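PDB 4N0L: predicted component of a thermophile-specific DNA repair system, contains a RAMP domain from Methanopyrus kandleri, which binds CRISPR RNA as the Csm3 subunit of the type III-A interference system and probably acts as an RNA endonuclease. Local coordinates for residues 54-66 / 244-258. Residues are numbered along the deposited sequence; the frame is centred on the assembly and turned at random.
Sequences LKGRARALFELAW and YLMSSLKLVEDQGIG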
ATOM      1  N   LEU A  54       5.293  -0.492  -5.745  1.00 19.36           N
ATOM      2  CA  LEU A  54       5.065   0.203  -4.482  1.00 23.37           C
ATOM      3  C   LEU A  54       4.074  -0.575  -3.629  1.00 24.92           C
ATOM      4  O   LEU A  54       4.294  -0.791  -2.438  1.00 20.40           O
ATOM      5  CB  LEU A  54       4.556   1.625  -4.721  1.00 23.22           C
ATOM      6  CG  LEU A  54       5.596   2.696  -5.057  1.00 35.65           C
ATOM      7  CD1 LEU A  54       4.917   3.945  -5.598  1.00 37.27           C
ATOM      8  CD2 LEU A  54       6.449   3.033  -3.842  1.00 38.18           C
ATOM      9  N   LYS A  55       2.977  -0.991  -4.252  1.00 25.74           N
ATOM     10  CA  LYS A  55       1.952  -1.762  -3.563  1.00 26.51           C
ATOM     11  C   LYS A  55       2.514  -3.079  -3.027  1.00 22.28           C
ATOM     12  O   LYS A  55       2.329  -3.406  -1.855  1.00 23.84           O
ATOM     13  CB  LYS A  55       0.775  -2.020  -4.507  1.00 30.06           C
ATOM     14  CG  LYS A  55      -0.475  -2.582  -3.848  1.00 30.80           C
ATOM     15  CD  LYS A  55      -1.143  -3.575  -4.781  1.00 34.68           C
ATOM     16  CE  LYS A  55      -2.262  -4.329  -4.096  1.00 40.58           C
ATOM     17  NZ  LYS A  55      -2.726  -5.451  -4.955  1.00 45.63           N
ATOM     18  N   GLY A  56       3.211  -3.819  -3.884  1.00 17.15           N
ATOM     19  CA  GLY A  56       3.841  -5.066  -3.487  1.00 19.15           C
ATOM     20  C   GLY A  56       4.772  -4.892  -2.302  1.00 23.92           C
ATOM     21  O   GLY A  56       4.746  -5.678  -1.356  1.00 25.72           O
ATOM     22  N   ARG A  57       5.593  -3.847  -2.354  1.00 21.48           N
ATOM     23  CA  ARG A  57       6.552  -3.578  -1.291  1.00 23.34           C
ATOM     24  C   ARG A  57       5.838  -3.201   0.005  1.00 21.32           C
ATOM     25  O   ARG A  57       6.175  -3.710   1.074  1.00 21.86           O
ATOM     26  CB  ARG A  57       7.521  -2.471  -1.713  1.00 25.37           C
ATOM     27  CG  ARG A  57       8.552  -2.097  -0.658  1.00 24.03           C
ATOM     28  CD  ARG A  57       9.485  -3.253  -0.335  1.00 23.58           C
ATOM     29  NE  ARG A  57      10.560  -2.836   0.562  1.00 24.78           N
ATOM     30  CZ  ARG A  57      11.292  -3.668   1.295  1.00 24.37           C
ATOM     31  NH1 ARG A  57      11.065  -4.973   1.252  1.00 23.38           N
ATOM     32  NH2 ARG A  57      12.248  -3.194   2.084  1.00 20.94           N
ATOM     33  N   ALA A  58       4.851  -2.316  -0.095  1.00 18.93           N
ATOM     34  CA  ALA A  58       4.051  -1.926   1.061  1.00 17.33           C
ATOM     35  C   ALA A  58       3.347  -3.131   1.688  1.00 20.01           C
ATOM     36  O   ALA A  58       3.268  -3.246   2.911  1.00 19.46           O
ATOM     37  CB  ALA A  58       3.039  -0.862   0.669  1.00 14.36           C
ATOM     38  N   ARG A  59       2.839  -4.025   0.844  1.00 19.88           N
ATOM     39  CA  ARG A  59       2.166  -5.231   1.315  1.00 20.22           C
ATOM     40  C   ARG A  59       3.124  -6.180   2.027  1.00 25.62           C
ATOM     41  O   ARG A  59       2.816  -6.700   3.102  1.00 24.33           O
ATOM     42  CB  ARG A  59       1.497  -5.964   0.154  1.00 19.44           C
ATOM     43  CG  ARG A  59       0.600  -7.110   0.598  1.00 21.11           C
ATOM     44  CD  ARG A  59       0.107  -7.925  -0.589  1.00 22.98           C
ATOM     45  NE  ARG A  59      -1.044  -8.756  -0.250  1.00 21.38           N
ATOM     46  CZ  ARG A  59      -1.000  -9.826   0.541  1.00 20.73           C
ATOM     47  NH1 ARG A  59      -2.109 -10.510   0.786  1.00 18.07           N
ATOM     48  NH2 ARG A  59       0.148 -10.221   1.076  1.00 20.68           N
ATOM     49  N   ALA A  60       4.277  -6.413   1.409  1.00 25.40           N
ATOM     50  CA  ALA A  60       5.282  -7.326   1.945  1.00 22.12           C
ATOM     51  C   ALA A  60       5.779  -6.885   3.321  1.00 24.15           C
ATOM     52  O   ALA A  60       6.042  -7.718   4.189  1.00 28.66           O
ATOM     53  CB  ALA A  60       6.447  -7.451   0.977  1.00 13.74           C
ATOM     54  N   LEU A  61       5.913  -5.577   3.514  1.00 20.31           N
ATOM     55  CA  LEU A  61       6.397  -5.041   4.783  1.00 23.20           C
ATOM     56  C   LEU A  61       5.299  -4.980   5.841  1.00 23.56           C
ATOM     57  O   LEU A  61       5.541  -5.276   7.013  1.00 24.98           O
ATOM     58  CB  LEU A  61       7.001  -3.650   4.580  1.00 25.26           C
ATOM     59  CG  LEU A  61       8.202  -3.580   3.638  1.00 24.72           C
ATOM     60  CD1 LEU A  61       8.656  -2.144   3.453  1.00 19.30           C
ATOM     61  CD2 LEU A  61       9.337  -4.443   4.167  1.00 25.07           C
ATOM     62  N   PHE A  62       4.095  -4.591   5.430  1.00 21.32           N
ATOM     63  CA  PHE A  62       2.970  -4.525   6.358  1.00 19.82           C
ATOM     64  C   PHE A  62       2.600  -5.891   6.925  1.00 22.46           C
ATOM     65  O   PHE A  62       2.315  -6.013   8.115  1.00 25.15           O
ATOM     66  CB  PHE A  62       1.739  -3.911   5.695  1.00 16.48           C
ATOM     67  CG  PHE A  62       0.534  -3.877   6.592  1.00 23.10           C
ATOM     68  CD1 PHE A  62       0.490  -3.019   7.680  1.00 20.45           C
ATOM     69  CD2 PHE A  62      -0.545  -4.722   6.365  1.00 29.05           C
ATOM     70  CE1 PHE A  62      -0.613  -2.992   8.516  1.00 23.11           C
ATOM     71  CE2 PHE A  62      -1.650  -4.699   7.198  1.00 24.12           C
ATOM     72  CZ  PHE A  62      -1.683  -3.834   8.275  1.00 23.44           C
ATOM     73  N   GLU A  63       2.579  -6.910   6.072  1.00 19.94           N
ATOM     74  CA  GLU A  63       2.170  -8.238   6.516  1.00 24.99           C
ATOM     75  C   GLU A  63       3.143  -8.776   7.565  1.00 26.07           C
ATOM     76  O   GLU A  63       2.725  -9.405   8.536  1.00 26.91           O
ATOM     77  CB  GLU A  63       2.040  -9.204   5.327  1.00 18.35           C
ATOM     78  CG  GLU A  63       3.342  -9.679   4.698  1.00 22.77           C
ATOM     79  CD  GLU A  63       3.105 -10.589   3.503  1.00 27.44           C
ATOM     80  OE1 GLU A  63       1.963 -11.063   3.336  1.00 28.53           O
ATOM     81  OE2 GLU A  63       4.059 -10.840   2.739  1.00 27.92           O
ATOM     82  N   LEU A  64       4.431  -8.493   7.384  1.00 26.09           N
ATOM     83  CA  LEU A  64       5.449  -8.869   8.363  1.00 25.35           C
ATOM     84  C   LEU A  64       5.264  -8.117   9.673  1.00 27.25           C
ATOM     85  O   LEU A  64       5.342  -8.703  10.752  1.00 33.53           O
ATOM     86  CB  LEU A  64       6.851  -8.608   7.811  1.00 22.68           C
ATOM     87  CG  LEU A  64       7.347  -9.582   6.743  1.00 25.78           C
ATOM     88  CD1 LEU A  64       8.728  -9.173   6.256  1.00 21.93           C
ATOM     89  CD2 LEU A  64       7.358 -11.007   7.283  1.00 27.64           C
ATOM     90  N   ALA A  65       5.031  -6.813   9.570  1.00 25.83           N
ATOM     91  CA  ALA A  65       4.826  -5.976  10.748  1.00 25.00           C
ATOM     92  C   ALA A  65       3.562  -6.389  11.489  1.00 25.89           C
ATOM     93  O   ALA A  65       3.538  -6.421  12.717  1.00 30.63           O
ATOM     94  CB  ALA A  65       4.754  -4.510  10.356  1.00 17.45           C
ATOM     95  N   TRP A  66       2.516  -6.708  10.732  1.00 24.54           N
ATOM     96  CA  TRP A  66       1.255  -7.161  11.309  1.00 26.95           C
ATOM     97  C   TRP A  66       1.463  -8.465  12.065  1.00 29.88           C
ATOM     98  O   TRP A  66       0.989  -8.622  13.192  1.00 27.93           O
ATOM     99  CB  TRP A  66       0.198  -7.342  10.216  1.00 29.19           C
ATOM    100  CG  TRP A  66      -1.166  -7.701  10.729  1.00 30.14           C
ATOM    101  CD1 TRP A  66      -1.835  -8.876  10.528  1.00 32.04           C
ATOM    102  CD2 TRP A  66      -2.034  -6.877  11.519  1.00 28.09           C
ATOM    103  NE1 TRP A  66      -3.061  -8.834  11.145  1.00 30.22           N
ATOM    104  CE2 TRP A  66      -3.208  -7.619  11.760  1.00 28.25           C
ATOM    105  CE3 TRP A  66      -1.931  -5.587  12.045  1.00 27.64           C
ATOM    106  CZ2 TRP A  66      -4.270  -7.112  12.506  1.00 28.99           C
ATOM    107  CZ3 TRP A  66      -2.988  -5.085  12.786  1.00 27.16           C
ATOM    108  CH2 TRP A  66      -4.141  -5.847  13.010  1.00 28.12           C
ATOM    109  N   TYR A 244      -3.554   1.590   8.659  1.00 31.40           N
ATOM    110  CA  TYR A 244      -2.673   0.524   8.204  1.00 29.12           C
ATOM    111  C   TYR A 244      -2.020   0.859   6.865  1.00 24.04           C
ATOM    112  O   TYR A 244      -0.864   0.513   6.633  1.00 23.87           O
ATOM    113  CB  TYR A 244      -3.447  -0.793   8.116  1.00 24.41           C
ATOM    114  CG  TYR A 244      -3.927  -1.287   9.465  1.00 29.06           C
ATOM    115  CD1 TYR A 244      -3.127  -1.160  10.595  1.00 28.53           C
ATOM    116  CD2 TYR A 244      -5.181  -1.869   9.614  1.00 26.41           C
ATOM    117  CE1 TYR A 244      -3.557  -1.605  11.830  1.00 30.31           C
ATOM    118  CE2 TYR A 244      -5.621  -2.315  10.847  1.00 26.10           C
ATOM    119  CZ  TYR A 244      -4.804  -2.180  11.952  1.00 31.80           C
ATOM    120  OH  TYR A 244      -5.231  -2.620  13.185  1.00 35.01           O
ATOM    121  N   LEU A 245      -2.758   1.542   5.996  1.00 18.39           N
ATOM    122  CA  LEU A 245      -2.203   1.999   4.727  1.00 20.28           C
ATOM    123  C   LEU A 245      -1.053   2.977   4.969  1.00 26.35           C
ATOM    124  O   LEU A 245       0.031   2.828   4.401  1.00 28.19           O
ATOM    125  CB  LEU A 245      -3.282   2.656   3.867  1.00 20.11           C
ATOM    126  CG  LEU A 245      -2.780   3.289   2.566  1.00 22.31           C
ATOM    127  CD1 LEU A 245      -2.073   2.250   1.705  1.00 20.31           C
ATOM    128  CD2 LEU A 245      -3.921   3.941   1.802  1.00 19.46           C
ATOM    129  N   MET A 246      -1.301   3.976   5.812  1.00 19.21           N
ATOM    130  CA  MET A 246      -0.270   4.932   6.202  1.00 24.70           C
ATOM    131  C   MET A 246       0.904   4.218   6.862  1.00 26.00           C
ATOM    132  O   MET A 246       2.063   4.519   6.575  1.00 26.71           O
ATOM    133  CB  MET A 246      -0.832   5.989   7.153  1.00 21.57           C
ATOM    134  CG  MET A 246      -1.774   7.000   6.518  1.00 20.87           C
ATOM    135  SD  MET A 246      -1.012   7.940   5.186  1.00 27.43           S
ATOM    136  CE  MET A 246      -2.365   9.025   4.730  1.00 25.11           C
ATOM    137  N   SER A 247       0.590   3.282   7.755  1.00 21.52           N
ATOM    138  CA  SER A 247       1.610   2.510   8.457  1.00 24.53           C
ATOM    139  C   SER A 247       2.515   1.758   7.491  1.00 24.32           C
ATOM    140  O   SER A 247       3.726   1.674   7.701  1.00 22.38           O
ATOM    141  CB  SER A 247       0.965   1.520   9.428  1.00 27.11           C
ATOM    142  OG  SER A 247       0.151   2.194  10.372  1.00 35.68           O
ATOM    143  N   SER A 248       1.925   1.221   6.426  1.00 19.29           N
ATOM    144  CA  SER A 248       2.697   0.467   5.448  1.00 20.86           C
ATOM    145  C   SER A 248       3.661   1.405   4.721  1.00 22.20           C
ATOM    146  O   SER A 248       4.792   1.028   4.414  1.00 22.19           O
ATOM    147  CB  SER A 248       1.775  -0.254   4.459  1.00 17.28           C
ATOM    148  OG  SER A 248       1.159   0.652   3.557  1.00 20.41           O
ATOM    149  N   LEU A 249       3.222   2.638   4.479  1.00 17.99           N
ATOM    150  CA  LEU A 249       4.075   3.644   3.848  1.00 21.97           C
ATOM    151  C   LEU A 249       5.208   4.061   4.784  1.00 19.17           C
ATOM    152  O   LEU A 249       6.333   4.296   4.346  1.00 20.36           O
ATOM    153  CB  LEU A 249       3.253   4.865   3.428  1.00 18.01           C
ATOM    154  CG  LEU A 249       2.140   4.596   2.413  1.00 19.82           C
ATOM    155  CD1 LEU A 249       1.367   5.868   2.093  1.00 18.70           C
ATOM    156  CD2 LEU A 249       2.710   3.975   1.145  1.00 21.32           C
ATOM    157  N   LYS A 250       4.898   4.156   6.073  1.00 18.92           N
ATOM    158  CA  LYS A 250       5.900   4.432   7.098  1.00 21.42           C
ATOM    159  C   LYS A 250       6.969   3.339   7.111  1.00 27.31           C
ATOM    160  O   LYS A 250       8.160   3.621   7.263  1.00 26.67           O
ATOM    161  CB  LYS A 250       5.229   4.553   8.470  1.00 22.97           C
ATOM    162  CG  LYS A 250       6.149   4.361   9.666  1.00 24.78           C
ATOM    163  CD  LYS A 250       7.151   5.490   9.796  1.00 38.13           C
ATOM    164  CE  LYS A 250       7.911   5.390  11.108  1.00 42.38           C
ATOM    165  NZ  LYS A 250       9.006   6.392  11.189  1.00 44.48           N
ATOM    166  N   LEU A 251       6.532   2.092   6.948  1.00 25.45           N
ATOM    167  CA  LEU A 251       7.441   0.952   6.894  1.00 22.98           C
ATOM    168  C   LEU A 251       8.348   1.014   5.671  1.00 26.90           C
ATOM    169  O   LEU A 251       9.529   0.671   5.745  1.00 28.69           O
ATOM    170  CB  LEU A 251       6.655  -0.356   6.892  1.00 23.18           C
ATOM    171  CG  LEU A 251       5.925  -0.690   8.192  1.00 25.30           C
ATOM    172  CD1 LEU A 251       4.961  -1.840   7.975  1.00 16.78           C
ATOM    173  CD2 LEU A 251       6.919  -1.017   9.297  1.00 22.96           C
ATOM    174  N   VAL A 252       7.784   1.435   4.542  1.00 25.43           N
ATOM    175  CA  VAL A 252       8.554   1.600   3.315  1.00 24.81           C
ATOM    176  C   VAL A 252       9.608   2.698   3.499  1.00 22.83           C
ATOM    177  O   VAL A 252      10.731   2.582   3.005  1.00 21.44           O
ATOM    178  CB  VAL A 252       7.640   1.926   2.116  1.00 17.68           C
ATOM    179  CG1 VAL A 252       8.467   2.210   0.873  1.00 11.18           C
ATOM    180  CG2 VAL A 252       6.694   0.767   1.850  1.00 18.86           C
ATOM    181  N   GLU A 253       9.241   3.759   4.211  1.00 18.38           N
ATOM    182  CA  GLU A 253      10.192   4.817   4.556  1.00 20.57           C
ATOM    183  C   GLU A 253      11.354   4.267   5.385  1.00 23.50           C
ATOM    184  O   GLU A 253      12.515   4.547   5.099  1.00 30.40           O
ATOM    185  CB  GLU A 253       9.498   5.956   5.316  1.00 15.45           C
ATOM    186  CG  GLU A 253       8.487   6.737   4.478  1.00 13.39           C
ATOM    187  CD  GLU A 253       7.855   7.902   5.230  1.00 21.08           C
ATOM    188  OE1 GLU A 253       7.817   7.863   6.477  1.00 18.55           O
ATOM    189  OE2 GLU A 253       7.384   8.853   4.569  1.00 24.62           O
ATOM    190  N   ASP A 254      11.031   3.472   6.402  1.00 27.14           N
ATOM    191  CA  ASP A 254      12.038   2.943   7.322  1.00 32.34           C
ATOM    192  C   ASP A 254      12.924   1.859   6.709  1.00 36.98           C
ATOM    193  O   ASP A 254      14.075   1.693   7.111  1.00 42.01           O
ATOM    194  CB  ASP A 254      11.367   2.373   8.576  1.00 35.71           C
ATOM    195  CG  ASP A 254      10.766   3.446   9.462  1.00 45.29           C
ATOM    196  OD1 ASP A 254       9.953   3.092  10.341  1.00 52.08           O
ATOM    197  OD2 ASP A 254      11.093   4.638   9.277  1.00 45.67           O
ATOM    198  N   GLN A 255      12.389   1.113   5.748  1.00 32.03           N
ATOM    199  CA  GLN A 255      13.095  -0.062   5.245  1.00 28.96           C
ATOM    200  C   GLN A 255      13.429   0.001   3.752  1.00 27.48           C
ATOM    201  O   GLN A 255      14.116  -0.879   3.237  1.00 28.42           O
ATOM    202  CB  GLN A 255      12.271  -1.320   5.543  1.00 28.02           C
ATOM    203  CG  GLN A 255      12.273  -1.718   7.017  1.00 32.79           C
ATOM    204  CD  GLN A 255      11.298  -2.840   7.328  1.00 47.83           C
ATOM    205  OE1 GLN A 255      10.218  -2.608   7.873  1.00 51.44           O
ATOM    206  NE2 GLN A 255      11.679  -4.068   6.990  1.00 51.32           N
ATOM    207  N   GLY A 256      12.947   1.029   3.060  1.00 24.94           N
ATOM    208  CA  GLY A 256      13.276   1.216   1.654  1.00 22.82           C
ATOM    209  C   GLY A 256      12.226   0.674   0.697  1.00 24.97           C
ATOM    210  O   GLY A 256      11.541  -0.304   1.009  1.00 20.72           O
ATOM    211  N   ILE A 257      12.103   1.301  -0.473  1.00 19.86           N
ATOM    212  CA  ILE A 257      11.194   0.815  -1.511  1.00 25.14           C
ATOM    213  C   ILE A 257      11.700  -0.489  -2.112  1.00 24.47           C
ATOM    214  O   ILE A 257      10.948  -1.224  -2.751  1.00 24.26           O
ATOM    215  CB  ILE A 257      11.006   1.842  -2.646  1.00 25.54           C
ATOM    216  CG1 ILE A 257      12.367   2.264  -3.206  1.00 29.36           C
ATOM    217  CG2 ILE A 257      10.240   3.055  -2.157  1.00 25.05           C
ATOM    218  CD1 ILE A 257      12.278   3.269  -4.334  1.00 28.51           C
ATOM    219  N   GLY A 258      12.984  -0.758  -1.911  1.00 21.03           N
ATOM    220  CA  GLY A 258      13.593  -1.991  -2.365  1.00 15.65           C
ATOM    221  C   GLY A 258      14.519  -2.501  -1.284  1.00 19.00           C
ATOM    222  O   GLY A 258      14.513  -1.989  -0.163  1.00 19.68           O
TER
HETATM  223  O   HOH W   1       8.224  -4.935   8.297  1.00 37.61           O
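Leu61 and Leu251 meet CB to CB at 4.0 Å where two helices of the RRM-like RAMP fold pack almost at right angles, 98° between their directions and 8.5 Å between their axes. Small residues suit the crossing: Ala58 and Ser248 form the shallow places, and the Ser248 CB rests 3.9 Å from Phe62 CB. The serine hydroxyl, which would be awkward in this apolar seam, turns back to bond to Leu245 O of its own helix. Into the hollows reach the branched side chains. Leu61 CD1 lies against Val252 CA and CG2, while Val252 CG2 also presses on Ala58; Leu251 CD1 fills the dip beside Ala65, 3.6 Å from Ala65 CB.

Farther along helix 54-66, flat rings replace branched chains as fillers. Phe62 slants its ring outward from its own helix until CZ comes 3.5 Å from Tyr244 CB. Trp66 turns the edge of its six-membered ring toward the Tyr244 face, offset and at 70° between planes. This aromatic cluster reaches the zinc-bearing part of the chain: Glu111 binds the tyrosine hydroxyl, and Trp66 NE1 donates to Trp109 O.

At the other end, helix 244-255 stops at Gly256, where the backbone angles would jam a CB against the carbonyl O of Gln255, and the carbonyls left at the helix end, those of Gln255 and Gly256, receive Arg57. A bend at chi2 (63°) carries its guanidinium there, between Leu61 CD2 over one face and the Gly258 carbonyl carbon over the other. Long and planar, arginine can serve two carbonyls at its edge: NH2 makes weak bonds to Gln255 O and Gly256 O, and NE, nearly in line, donates to Gly256 O at 2.8 Å.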